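Local structure of phosphotriesterase homology protein (1BF6) at residues T158-M163 with C186-N191. The protein is a zinc-dependent hydrolase that cleaves phosphorylated glyceryl acetates and also acts on aromatic acetates and propionates. Numbering follows the deposited sequence.
Sequences TSFSTM and CDLKDN. With SO4 (sulfate ion), chain E.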
loop_
_atom_site.group_PDB
_atom_site.type_symbol
_atom_site.label_atom_id
_atom_site.label_comp_id
_atom_site.label_asym_id
_atom_site.label_seq_id
_atom_site.Cartn_x
_atom_site.Cartn_y
_atom_site.Cartn_z
ATOM N N THR A 158 4.514 -5.238 -6.032
ATOM C CA THR A 158 5.358 -5.730 -7.106
ATOM C C THR A 158 6.711 -5.931 -6.418
ATOM O O THR A 158 7.122 -5.111 -5.588
ATOM C CB THR A 158 5.523 -4.766 -8.329
ATOM O OG1 THR A 158 6.094 -3.516 -7.918
ATOM C CG2 THR A 158 4.197 -4.552 -9.048
ATOM N N SER A 159 7.331 -7.075 -6.676
ATOM C CA SER A 159 8.634 -7.392 -6.097
ATOM C C SER A 159 9.721 -6.707 -6.909
ATOM O O SER A 159 9.953 -7.034 -8.074
ATOM C CB SER A 159 8.837 -8.906 -6.052
ATOM O OG SER A 159 8.098 -9.459 -4.981
ATOM N N PHE A 160 10.369 -5.725 -6.290
ATOM C CA PHE A 160 11.419 -4.961 -6.952
ATOM C C PHE A 160 10.959 -4.350 -8.271
ATOM O O PHE A 160 11.675 -4.371 -9.276
ATOM C CB PHE A 160 12.692 -5.801 -7.092
ATOM C CG PHE A 160 13.272 -6.185 -5.765
ATOM C CD1 PHE A 160 13.857 -5.213 -4.951
ATOM C CD2 PHE A 160 13.141 -7.484 -5.280
ATOM C CE1 PHE A 160 14.297 -5.519 -3.669
ATOM C CE2 PHE A 160 13.578 -7.809 -3.995
ATOM C CZ PHE A 160 14.157 -6.822 -3.185
ATOM N N SER A 161 9.739 -3.810 -8.232
ATOM C CA SER A 161 9.115 -3.142 -9.374
ATOM C C SER A 161 8.938 -3.996 -10.626
ATOM O O SER A 161 8.969 -3.474 -11.741
ATOM C CB SER A 161 9.885 -1.854 -9.707
ATOM O OG SER A 161 9.979 -1.031 -8.555
ATOM N N THR A 162 8.742 -5.305 -10.443
ATOM C CA THR A 162 8.559 -6.215 -11.584
ATOM C C THR A 162 7.127 -6.754 -11.658
ATOM O O THR A 162 6.435 -6.814 -10.647
ATOM C CB THR A 162 9.487 -7.468 -11.508
ATOM O OG1 THR A 162 9.126 -8.265 -10.368
ATOM C CG2 THR A 162 10.947 -7.061 -11.414
ATOM N N MET A 163 6.712 -7.124 -12.872
ATOM C CA MET A 163 5.407 -7.737 -13.149
ATOM C C MET A 163 4.143 -6.884 -13.031
ATOM O O MET A 163 3.036 -7.420 -13.110
ATOM C CB MET A 163 5.231 -9.020 -12.313
ATOM C CG MET A 163 6.442 -9.963 -12.338
ATOM S SD MET A 163 7.069 -10.294 -13.975
ATOM C CE MET A 163 5.831 -11.464 -14.539
ATOM N N CYS A 186 6.426 0.801 -7.436
ATOM C CA CYS A 186 6.898 1.033 -8.798
ATOM C C CYS A 186 8.203 1.821 -8.798
ATOM O O CYS A 186 8.798 2.041 -9.853
ATOM C CB CYS A 186 5.860 1.820 -9.603
ATOM S SG CYS A 186 4.287 0.974 -9.844
ATOM N N ASP A 187 8.663 2.176 -7.600
ATOM C CA ASP A 187 9.860 3.003 -7.423
ATOM C C ASP A 187 11.101 2.331 -6.796
ATOM O O ASP A 187 11.750 2.911 -5.928
ATOM C CB ASP A 187 9.467 4.247 -6.606
ATOM C CG ASP A 187 9.016 3.904 -5.184
ATOM O OD1 ASP A 187 8.607 2.742 -4.931
ATOM O OD2 ASP A 187 9.062 4.793 -4.297
ATOM N N LEU A 188 11.442 1.128 -7.250
ATOM C CA LEU A 188 12.625 0.429 -6.734
ATOM C C LEU A 188 13.719 0.257 -7.796
ATOM O O LEU A 188 14.743 -0.384 -7.563
ATOM C CB LEU A 188 12.231 -0.911 -6.101
ATOM C CG LEU A 188 11.556 -0.770 -4.737
ATOM C CD1 LEU A 188 10.880 -2.067 -4.302
ATOM C CD2 LEU A 188 12.585 -0.324 -3.722
ATOM N N LYS A 189 13.512 0.885 -8.950
ATOM C CA LYS A 189 14.455 0.853 -10.065
ATOM C C LYS A 189 13.979 1.861 -11.114
ATOM O O LYS A 189 12.883 2.422 -10.978
ATOM C CB LYS A 189 14.513 -0.547 -10.693
ATOM C CG LYS A 189 13.242 -0.951 -11.412
ATOM C CD LYS A 189 13.440 -2.214 -12.204
ATOM C CE LYS A 189 12.125 -2.702 -12.767
ATOM N NZ LYS A 189 12.309 -3.994 -13.466
ATOM N N ASP A 190 14.822 2.134 -12.113
ATOM C CA ASP A 190 14.466 3.039 -13.206
ATOM C C ASP A 190 13.340 2.246 -13.855
ATOM O O ASP A 190 13.575 1.196 -14.452
ATOM C CB ASP A 190 15.646 3.230 -14.176
ATOM C CG ASP A 190 16.814 4.032 -13.557
ATOM O OD1 ASP A 190 16.652 4.596 -12.457
ATOM O OD2 ASP A 190 17.900 4.100 -14.181
ATOM N N ASN A 191 12.120 2.743 -13.700
ATOM C CA ASN A 191 10.934 2.027 -14.158
ATOM C C ASN A 191 9.948 2.901 -14.953
ATOM O O ASN A 191 8.759 2.583 -15.037
ATOM C CB ASN A 191 10.266 1.496 -12.874
ATOM C CG ASN A 191 9.309 0.330 -13.111
ATOM O OD1 ASN A 191 8.413 0.102 -12.298
ATOM N ND2 ASN A 191 9.527 -0.436 -14.172
HETATM S S SO4 E . 9.783 -6.139 -15.280
HETATM O O1 SO4 E . 11.090 -6.790 -15.258
HETATM O O2 SO4 E . 8.700 -7.136 -14.863
HETATM O O3 SO4 E . 9.697 -4.938 -14.298
HETATM O O4 SO4 E . 9.531 -5.584 -16.682
#
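Ser-161 carries this contact, its side chain pushed into the loop 186-191. OG lies anti to its own carbonyl carbon (chi1 -55°), beside the backbone N. There Ser-161 OG accepts a hydrogen bond from Leu-188 N at 2.9 Å, bent to 145°. The same hydroxyl is hydrogen-bonded to His-185 O, so two bonds grip it in a buried position. Leu-188 CB also packs on it, 3.3 Å from Ser-161 OG. Leu-188 CD1 sits 4.0 Å from Phe-160 CA and meets the Phe-160 ring obliquely. The two segments are neighbouring beta-alpha loops of the TIM barrel, following strands 154-157 and 181-183. Zinc ligand His-157 ends the first strand; His-185 follows shortly after the second, and the loops meet just beyond these ligands. Lys-189 runs alongside Ser-161. Its chain is extended beyond CG, and Lys-189 CG passes 3.9 Å from Ser-161 CB. Lys-189 CE lies 3.4 Å from Ser-161 O. Lys-189 NZ donates to O3 of a sulfate, probably from the crystallisation liquor, at 2.9 Å. Met-163 N, just before helix 164-173, donates to sulfate O2 fairly straight (163°). An alanine at Lys-189 removes the chain beyond CB and would probably leave the loops less closely packed and the sulfate less firmly held. Within 158-163, Thr-162 N and OG1 both grip Ser-159 O, Thr-162 OG1 at 2.7 Å in the carbonyl plane; Gly-130 N is OG1's second partner.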